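Local coordinates for multicopper oxidase (Uncultured bacterium, PDB 4E9X) that couples the oxidation of substrates to the reduction of dioxygen through its bound copper ions, as a trimeric two-domain multicopper oxidase, at the interface of chains A and B. Coordinates in Å, arbitrary orientation; residue numbers count along the deposited sequence, not the author numbering. Chains: chain A/B, Multicopper oxidase.

Contact 1: the interface of chains A and B. Residues chain A 200, 230, 232-233, 235; chain B 200, 202, 228, 230.
With chi1 at -174°, B:Leu230 turns its CG away from its own backbone nitrogen and toward chain A, which sets the methyl CD1 against the side chain of A:Ser232. The packing evidence is the 3.6 Å between A:Ser232 CB and B:Leu230 CD1, and B:Leu230 buries 61 Å², the largest share here. A chi1 of 87° sets the A:Ser232 hydroxyl on the side of CB flanked by its own main-chain N and C. From there A:Ser232 OG bonds to the carboxylate oxygen OE1 of A:Glu235 at 2.9 Å, arriving from above the carboxylate plane. The backbone N of A:Ser232 reaches the same oxygen, A:Glu235 OE1, at 3.0 Å, on its anti side and close to that plane. Two donors therefore grip OE1 and restrict rotation of the carboxylate. Its other oxygen, A:Glu235 OE2, holds water 1 at 2.8 Å. Water 1 also bonds the backbone N of B:Leu230 at 2.9 Å, nearly straight at 168°, and so carries a polar link between the chains.

Beside the carboxylate, the methylene CG of A:Glu235 meets methyl CG2 of B:Thr228 at 3.9 Å. On the opposite flank the two copies of Ile200 pack together, where CD1 of A:Ile200 reaches both the CG2 and the CD1 of B:Ile200, each at 4.1 Å. The patch thus combines leucine and isoleucine packing with a doubly bonded, water-linked carboxylate, and contributes to holding neighbouring subunits of the oxidase together.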
ATOM      1  N   ILE A 200      -3.362  -5.443   4.114  1.00  7.94           N
ATOM      2  CA  ILE A 200      -2.534  -4.250   4.360  0.50  8.01           C
ATOM      3  C   ILE A 200      -3.029  -3.571   5.630  1.00  8.09           C
ATOM      4  O   ILE A 200      -4.210  -3.545   5.842  1.00 17.88           O
ATOM      5  CB  ILE A 200      -2.588  -3.433   3.065  0.50  8.48           C
ATOM      6  CG1 ILE A 200      -2.053  -4.241   1.866  0.50 10.11           C
ATOM      7  CG2 ILE A 200      -1.843  -2.158   3.186  0.50 11.69           C
ATOM      8  CD1 ILE A 200      -1.888  -3.393   0.616  0.50 16.66           C
ATOM      9  N   LEU A 230       2.370   1.962   6.995  1.00  7.03           N
ATOM     10  CA  LEU A 230       1.671   0.974   6.173  1.00  7.42           C
ATOM     11  C   LEU A 230       2.508  -0.301   6.086  1.00  6.75           C
ATOM     12  O   LEU A 230       3.675  -0.250   5.689  1.00  9.45           O
ATOM     13  CB  LEU A 230       1.465   1.512   4.755  1.00  8.36           C
ATOM     14  CG  LEU A 230       0.584   0.649   3.853  1.00  9.90           C
ATOM     15  CD1 LEU A 230      -0.837   0.649   4.434  1.00 14.82           C
ATOM     16  CD2 LEU A 230       0.613   1.163   2.404  1.00 12.65           C
ATOM     17  N   SER A 232       2.446  -4.209   4.573  1.00  8.52           N
ATOM     18  CA  SER A 232       1.815  -5.059   3.572  0.50  7.64           C
ATOM     19  C   SER A 232       2.403  -6.470   3.651  1.00  7.00           C
ATOM     20  O   SER A 232       3.433  -6.664   4.344  1.00  7.41           O
ATOM     21  CB  SER A 232       1.956  -4.411   2.197  0.50  9.47           C
ATOM     22  OG  SER A 232       3.122  -4.700   1.489  0.50  6.96           O
ATOM     23  N   PRO A 233       1.790  -7.431   2.997  1.00  7.43           N
ATOM     24  CA  PRO A 233       2.253  -8.837   3.156  1.00  7.75           C
ATOM     25  C   PRO A 233       3.726  -9.041   2.850  1.00  7.80           C
ATOM     26  O   PRO A 233       4.276  -8.655   1.820  1.00  8.51           O
ATOM     27  CB  PRO A 233       1.373  -9.594   2.157  1.00  8.08           C
ATOM     28  CG  PRO A 233       0.078  -8.781   2.191  1.00  9.09           C
ATOM     29  CD  PRO A 233       0.567  -7.352   2.183  1.00  7.96           C
ATOM     30  N   GLU A 235       6.252  -7.784   4.511  1.00  6.94           N
ATOM     31  CA  GLU A 235       7.142  -6.734   4.989  1.00  7.04           C
ATOM     32  C   GLU A 235       7.335  -6.738   6.497  1.00  6.35           C
ATOM     33  O   GLU A 235       6.465  -7.193   7.223  1.00  7.41           O
ATOM     34  CB  GLU A 235       6.578  -5.352   4.651  1.00  7.00           C
ATOM     35  CG  GLU A 235       6.358  -5.119   3.141  1.00  8.15           C
ATOM     36  CD  GLU A 235       6.069  -3.627   2.984  1.00  8.07           C
ATOM     37  OE1 GLU A 235       4.912  -3.283   3.206  1.00  9.68           O
ATOM     38  OE2 GLU A 235       6.974  -2.824   2.748  1.00  9.20           O
TER
ATOM     39  N   ILE B 200      -2.241  -4.283  -6.008  1.00  7.43           N
ATOM     40  CA  ILE B 200      -1.025  -4.039  -5.269  0.50  7.80           C
ATOM     41  C   ILE B 200      -0.246  -5.348  -5.180  1.00  9.04           C
ATOM     42  O   ILE B 200      -0.811  -6.423  -5.052  1.00 15.69           O
ATOM     43  CB  ILE B 200      -1.428  -3.374  -3.951  0.50  8.72           C
ATOM     44  CG1 ILE B 200      -2.169  -2.039  -4.190  0.50 10.82           C
ATOM     45  CG2 ILE B 200      -0.229  -3.104  -3.103  0.50 12.47           C
ATOM     46  CD1 ILE B 200      -2.365  -1.282  -2.889  0.50 20.34           C
ATOM     47  N   ALA B 202       3.282  -7.284  -3.626  1.00  7.35           N
ATOM     48  CA  ALA B 202       4.393  -7.209  -2.631  1.00  7.05           C
ATOM     49  C   ALA B 202       5.496  -8.123  -3.150  1.00  7.29           C
ATOM     50  O   ALA B 202       5.476  -9.354  -2.862  1.00  8.60           O
ATOM     51  CB  ALA B 202       3.849  -7.604  -1.262  1.00  9.95           C
ATOM     52  N   THR B 228      11.118  -7.283   0.415  1.00  7.20           N
ATOM     53  CA  THR B 228       9.772  -7.239  -0.137  1.00  7.40           C
ATOM     54  C   THR B 228       9.492  -5.810  -0.517  1.00  7.84           C
ATOM     55  O   THR B 228       9.595  -4.895   0.320  1.00  9.68           O
ATOM     56  CB  THR B 228       8.771  -7.704   0.942  1.00  8.75           C
ATOM     57  OG1 THR B 228       9.110  -9.038   1.353  1.00  9.78           O
ATOM     58  CG2 THR B 228       7.339  -7.759   0.405  1.00  9.08           C
ATOM     59  N   LEU B 230       6.684  -3.187  -2.069  1.00  6.85           N
ATOM     60  CA  LEU B 230       5.264  -3.001  -2.389  1.00  7.62           C
ATOM     61  C   LEU B 230       5.155  -2.125  -3.626  1.00  6.97           C
ATOM     62  O   LEU B 230       5.672  -1.001  -3.690  1.00  9.34           O
ATOM     63  CB  LEU B 230       4.528  -2.380  -1.217  1.00  9.02           C
ATOM     64  CG  LEU B 230       3.001  -2.275  -1.388  1.00 10.74           C
ATOM     65  CD1 LEU B 230       2.431  -3.704  -1.316  1.00 18.46           C
ATOM     66  CD2 LEU B 230       2.382  -1.380  -0.312  1.00 13.81           C
TER
HETATM   67  O   HOH W   1       7.671  -1.704   0.280  1.00  9.76           O

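Contact 2: the interface of chains A and B. Residues chain A 110, 159-161; chain B 256-257, 260, 263, 265.
A:Asn110 ND2, the side-chain amide nitrogen, is shared between water 2 at 3.1 Å and, weakly, the carbonyl oxygen of A:Gly159. Water 2 continues across the subunit boundary to the carbonyl O of B:Gly263 at 2.7 Å, so the amide is tied to both chains. A chi1 of 59° wedges CG of this helix 109-115 residue into the space bounded by its backbone N and carbonyl carbon. The amide is thereby carried over B:Thr260, whose methyl CG2 meets A:Asn110 CG at 3.6 Å, the two side chains crossing near a right angle. The amide oxygen A:Asn110 OD1 lies beside the root of the B:His265 side chain, 3.3 Å from B:His265 CB, above the imidazole plane but outside the ring's outline. Amide and ring planes are 30° apart, and the two side chains run past each other in opposite directions.

Next to it, B:Thr257 in the short 3-10 helix 256-258 directs methyl CG2 at the A:Gly159 carbonyl, while A:Pro161 slides past its CB in the opposite sense. This interface of the oxidase trimer joins the loop at 159-161 to the stretch following strand 248-253. Within chain B, the B:Thr260 hydroxyl OG1 closes the turn by bonding to B:Thr257 O at 2.7 Å, with the donor 26° off the carbonyl plane.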
ATOM      1  N   ASN A 110      -1.751 -19.333   0.241  1.00 12.62           N
ATOM      2  CA  ASN A 110      -2.950 -18.492   0.326  1.00 13.07           C
ATOM      3  C   ASN A 110      -3.813 -18.918   1.493  1.00 13.21           C
ATOM      4  O   ASN A 110      -4.382 -18.074   2.182  1.00 13.20           O
ATOM      5  CB  ASN A 110      -3.726 -18.508  -1.000  1.00 13.92           C
ATOM      6  CG  ASN A 110      -4.190 -19.875  -1.439  1.00 14.67           C
ATOM      7  OD1 ASN A 110      -3.337 -20.739  -1.702  1.00 18.24           O
ATOM      8  ND2 ASN A 110      -5.478 -20.097  -1.460  1.00 17.64           N
ATOM      9  N   GLY A 159      -8.595 -18.286   1.634  1.00 15.62           N
ATOM     10  CA  GLY A 159      -7.479 -17.568   1.084  1.00 17.39           C
ATOM     11  C   GLY A 159      -7.526 -17.221  -0.369  1.00 17.46           C
ATOM     12  O   GLY A 159      -6.497 -16.995  -1.022  1.00 24.24           O
ATOM     13  N   THR A 160      -8.733 -17.146  -0.930  1.00 16.79           N
ATOM     14  CA  THR A 160      -8.840 -16.729  -2.332  1.00 15.86           C
ATOM     15  C   THR A 160      -9.567 -15.391  -2.476  1.00 15.26           C
ATOM     16  O   THR A 160     -10.211 -14.929  -1.556  1.00 14.91           O
ATOM     17  CB  THR A 160      -9.629 -17.815  -3.123  1.00 16.84           C
ATOM     18  OG1 THR A 160     -11.018 -17.672  -2.779  1.00 21.24           O
ATOM     19  CG2 THR A 160      -9.188 -19.232  -2.809  1.00 20.21           C
ATOM     20  N   PRO A 161      -9.509 -14.747  -3.623  1.00 15.70           N
ATOM     21  CA  PRO A 161     -10.264 -13.524  -3.924  1.00 17.21           C
ATOM     22  C   PRO A 161     -11.758 -13.665  -3.734  1.00 18.12           C
ATOM     23  O   PRO A 161     -12.495 -12.686  -3.533  1.00 23.31           O
ATOM     24  CB  PRO A 161      -9.956 -13.261  -5.432  1.00 20.30           C
ATOM     25  CG  PRO A 161      -8.568 -13.837  -5.556  1.00 17.39           C
ATOM     26  CD  PRO A 161      -8.627 -15.124  -4.764  1.00 16.97           C
TER
ATOM     27  N   ASP B 256      -1.190 -12.894  -0.322  1.00 13.46           N
ATOM     28  CA  ASP B 256      -1.603 -14.305  -0.236  1.00 13.74           C
ATOM     29  C   ASP B 256      -2.587 -14.708  -1.307  1.00 13.11           C
ATOM     30  O   ASP B 256      -2.408 -15.778  -1.933  1.00 14.44           O
ATOM     31  CB  ASP B 256      -2.135 -14.591   1.183  1.00 18.48           C
ATOM     32  CG  ASP B 256      -1.063 -14.281   2.254  1.00 25.61           C
ATOM     33  OD1 ASP B 256      -0.171 -13.403   2.227  1.00 22.41           O
ATOM     34  OD2 ASP B 256      -1.094 -14.992   3.309  1.00 42.06           O
ATOM     35  N   THR B 257      -3.576 -13.867  -1.555  1.00 13.11           N
ATOM     36  CA  THR B 257      -4.579 -14.206  -2.570  1.00 13.76           C
ATOM     37  C   THR B 257      -4.034 -14.141  -3.976  1.00 11.96           C
ATOM     38  O   THR B 257      -4.696 -14.657  -4.903  1.00 14.07           O
ATOM     39  CB  THR B 257      -5.845 -13.286  -2.481  1.00 16.46           C
ATOM     40  OG1 THR B 257      -5.352 -11.930  -2.498  1.00 18.78           O
ATOM     41  CG2 THR B 257      -6.592 -13.494  -1.195  1.00 18.45           C
ATOM     42  N   THR B 260      -2.732 -17.380  -6.511  1.00 13.40           N
ATOM     43  CA  THR B 260      -3.817 -18.254  -6.917  1.00 12.37           C
ATOM     44  C   THR B 260      -4.166 -17.952  -8.378  1.00 12.23           C
ATOM     45  O   THR B 260      -3.735 -16.917  -8.918  1.00 13.43           O
ATOM     46  CB  THR B 260      -5.087 -18.107  -6.064  1.00 13.30           C
ATOM     47  OG1 THR B 260      -5.671 -16.786  -6.224  1.00 13.84           O
ATOM     48  CG2 THR B 260      -4.760 -18.325  -4.605  1.00 16.90           C
ATOM     49  N   GLY B 263      -8.948 -19.357  -8.090  1.00 14.91           N
ATOM     50  CA  GLY B 263      -9.196 -20.025  -6.817  1.00 16.13           C
ATOM     51  C   GLY B 263      -8.271 -21.193  -6.556  1.00 14.87           C
ATOM     52  O   GLY B 263      -8.297 -21.757  -5.466  1.00 18.55           O
ATOM     53  N   HIS B 265      -4.275 -22.989  -6.389  1.00 18.14           N
ATOM     54  CA  HIS B 265      -2.909 -22.610  -6.018  1.00 18.60           C
ATOM     55  C   HIS B 265      -1.992 -23.737  -6.467  1.00 15.17           C
ATOM     56  O   HIS B 265      -2.423 -24.887  -6.364  1.00 20.75           O
ATOM     57  CB  HIS B 265      -2.740 -22.388  -4.513  1.00 23.21           C
ATOM     58  CG  HIS B 265      -1.322 -22.230  -3.987  1.00 27.77           C
ATOM     59  ND1 HIS B 265      -0.714 -20.989  -3.841  1.00 34.70           N
ATOM     60  CD2 HIS B 265      -0.362 -23.115  -3.567  1.00 30.71           C
ATOM     61  CE1 HIS B 265       0.534 -21.167  -3.367  1.00 36.55           C
ATOM     62  NE2 HIS B 265       0.800 -22.449  -3.179  1.00 30.82           N
TER
HETATM   63  O   HOH W   2      -6.785 -22.247  -3.222  1.00 24.85           O

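Contact 3: the interface of chains A and B. Residues chain A 161-162; chain B 164-166, 168, 262-263.
A:Met162 buries 53 Å² against chain B, with methyl CE, at the end of its side chain, resting on the backbone of B:Gly263. In this two-domain multicopper oxidase the site is a loop-to-loop subunit contact, made by packing of apolar groups on backbone and side chains. The methionine chain is not extended: chi2 of 74° and chi3 of 57° fold it back, turning CE toward the glycine. A:Met162 CE lies 3.5 Å from B:Gly263 CA, a close carbon-carbon approach, and 3.6 Å from B:Gly263 N. With no side chain on the glycine, the methyl can lie directly against the main chain. One atom back, the thioether sulfur SD of A:Met162 passes the methylene CB of B:Asp166 at 4.0 Å, where the side chains cross obliquely; the sulfur therefore meets the aspartate through carbon.

A:Pro161 hides 46 Å² in this patch and turns the CB-CG side of its ring to the segment 164-166 of chain B. A:Pro161 CB is 3.3 Å from the carbonyl O of B:Ala165. A:Pro161 CG reaches the rim of the B:Phe168 ring, 3.8 Å from B:Phe168 CZ and in the ring plane, so the proline meets an aromatic edge and is not stacked on a face. B:Val164, burying 30 Å², has chi1 180°; the B:Val164 CG1 branch consequently points away from its own backbone N and borders A:Pro161 CB at 4.2 Å.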
ATOM      1  N   PRO A 161      -9.509 -14.747  -3.623  1.00 15.70           N
ATOM      2  CA  PRO A 161     -10.264 -13.524  -3.924  1.00 17.21           C
ATOM      3  C   PRO A 161     -11.758 -13.665  -3.734  1.00 18.12           C
ATOM      4  O   PRO A 161     -12.495 -12.686  -3.533  1.00 23.31           O
ATOM      5  CB  PRO A 161      -9.956 -13.261  -5.432  1.00 20.30           C
ATOM      6  CG  PRO A 161      -8.568 -13.837  -5.556  1.00 17.39           C
ATOM      7  CD  PRO A 161      -8.627 -15.124  -4.764  1.00 16.97           C
ATOM      8  N   MET A 162     -12.217 -14.932  -3.788  1.00 19.46           N
ATOM      9  CA  MET A 162     -13.642 -15.219  -3.641  0.50 22.51           C
ATOM     10  C   MET A 162     -14.117 -15.298  -2.199  1.00 21.89           C
ATOM     11  O   MET A 162     -15.328 -15.326  -1.897  1.00 27.67           O
ATOM     12  CB  MET A 162     -13.859 -16.542  -4.384  0.50 24.60           C
ATOM     13  CG  MET A 162     -13.966 -16.376  -5.897  0.50 26.63           C
ATOM     14  SD  MET A 162     -12.415 -16.033  -6.757  0.50 25.08           S
ATOM     15  CE  MET A 162     -11.454 -17.438  -6.264  0.50 39.76           C
TER
ATOM     16  N   VAL B 164     -14.573  -9.231 -10.003  1.00 15.32           N
ATOM     17  CA  VAL B 164     -13.671  -9.985  -9.130  1.00 17.88           C
ATOM     18  C   VAL B 164     -12.376 -10.304  -9.880  1.00 13.14           C
ATOM     19  O   VAL B 164     -12.424 -10.997 -10.897  1.00 15.29           O
ATOM     20  CB  VAL B 164     -14.277 -11.301  -8.588  1.00 24.82           C
ATOM     21  CG1 VAL B 164     -13.218 -11.976  -7.709  1.00 30.36           C
ATOM     22  CG2 VAL B 164     -15.616 -11.094  -7.864  1.00 26.64           C
ATOM     23  N   ALA B 165     -11.263  -9.755  -9.381  1.00 13.00           N
ATOM     24  CA  ALA B 165      -9.967 -10.066  -9.993  1.00 11.33           C
ATOM     25  C   ALA B 165      -9.509 -11.377  -9.383  1.00 11.77           C
ATOM     26  O   ALA B 165      -9.280 -11.466  -8.169  1.00 13.98           O
ATOM     27  CB  ALA B 165      -8.954  -8.963  -9.723  1.00 13.89           C
ATOM     28  N   ASP B 166      -9.432 -12.408 -10.212  1.00 11.30           N
ATOM     29  CA  ASP B 166      -9.185 -13.764  -9.754  1.00 10.99           C
ATOM     30  C   ASP B 166      -7.956 -14.380 -10.422  1.00  9.41           C
ATOM     31  O   ASP B 166      -7.652 -15.533 -10.096  1.00 11.25           O
ATOM     32  CB  ASP B 166     -10.459 -14.640  -9.936  1.00 12.71           C
ATOM     33  CG  ASP B 166     -11.050 -14.692 -11.328  1.00 13.30           C
ATOM     34  OD1 ASP B 166     -10.641 -13.908 -12.210  1.00 12.90           O
ATOM     35  OD2 ASP B 166     -11.944 -15.557 -11.560  1.00 15.96           O
ATOM     36  N   PHE B 168      -3.772 -13.335 -11.738  1.00  9.01           N
ATOM     37  CA  PHE B 168      -2.713 -12.379 -11.412  1.00  8.70           C
ATOM     38  C   PHE B 168      -1.474 -12.753 -12.224  1.00  8.21           C
ATOM     39  O   PHE B 168      -1.212 -13.926 -12.468  1.00 10.44           O
ATOM     40  CB  PHE B 168      -2.363 -12.428  -9.903  1.00  9.68           C
ATOM     41  CG  PHE B 168      -3.592 -12.245  -9.062  1.00  9.31           C
ATOM     42  CD1 PHE B 168      -4.056 -10.980  -8.755  1.00 11.01           C
ATOM     43  CD2 PHE B 168      -4.308 -13.361  -8.649  1.00 10.39           C
ATOM     44  CE1 PHE B 168      -5.257 -10.828  -8.052  1.00 11.80           C
ATOM     45  CE2 PHE B 168      -5.520 -13.242  -7.948  1.00 11.88           C
ATOM     46  CZ  PHE B 168      -5.985 -11.940  -7.686  1.00 11.57           C
ATOM     47  N   GLY B 262      -7.836 -18.442 -10.486  1.00 12.37           N
ATOM     48  CA  GLY B 262      -9.179 -19.000 -10.485  1.00 13.75           C
ATOM     49  C   GLY B 262      -9.505 -19.792  -9.246  1.00 14.02           C
ATOM     50  O   GLY B 262     -10.255 -20.782  -9.264  1.00 17.15           O
ATOM     51  N   GLY B 263      -8.948 -19.357  -8.090  1.00 14.91           N
ATOM     52  CA  GLY B 263      -9.196 -20.025  -6.817  1.00 16.13           C
ATOM     53  C   GLY B 263      -8.271 -21.193  -6.556  1.00 14.87           C
ATOM     54  O   GLY B 263      -8.297 -21.757  -5.466  1.00 18.55           O
TER

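Contacts 2 and 3 are neighbours, their C-alpha centres about 7 Å apart, and they share A:Pro161 and B:Gly263; across the two, loop 159-162 of chain A, with helix 109-115 beside it, meets the 256-265 and 164-168 regions of chain B. Contact 1 lies about 16 Å from contact 2 and about 18 Å from contact 3, and uses different segments, around strand 228-231 of both chains. The chains contribute unlike residues to most of these patches, and the whole interface is not an exact two-fold. This head-to-tail arrangement is consistent with a pairing that may repeat around the three deposited copies.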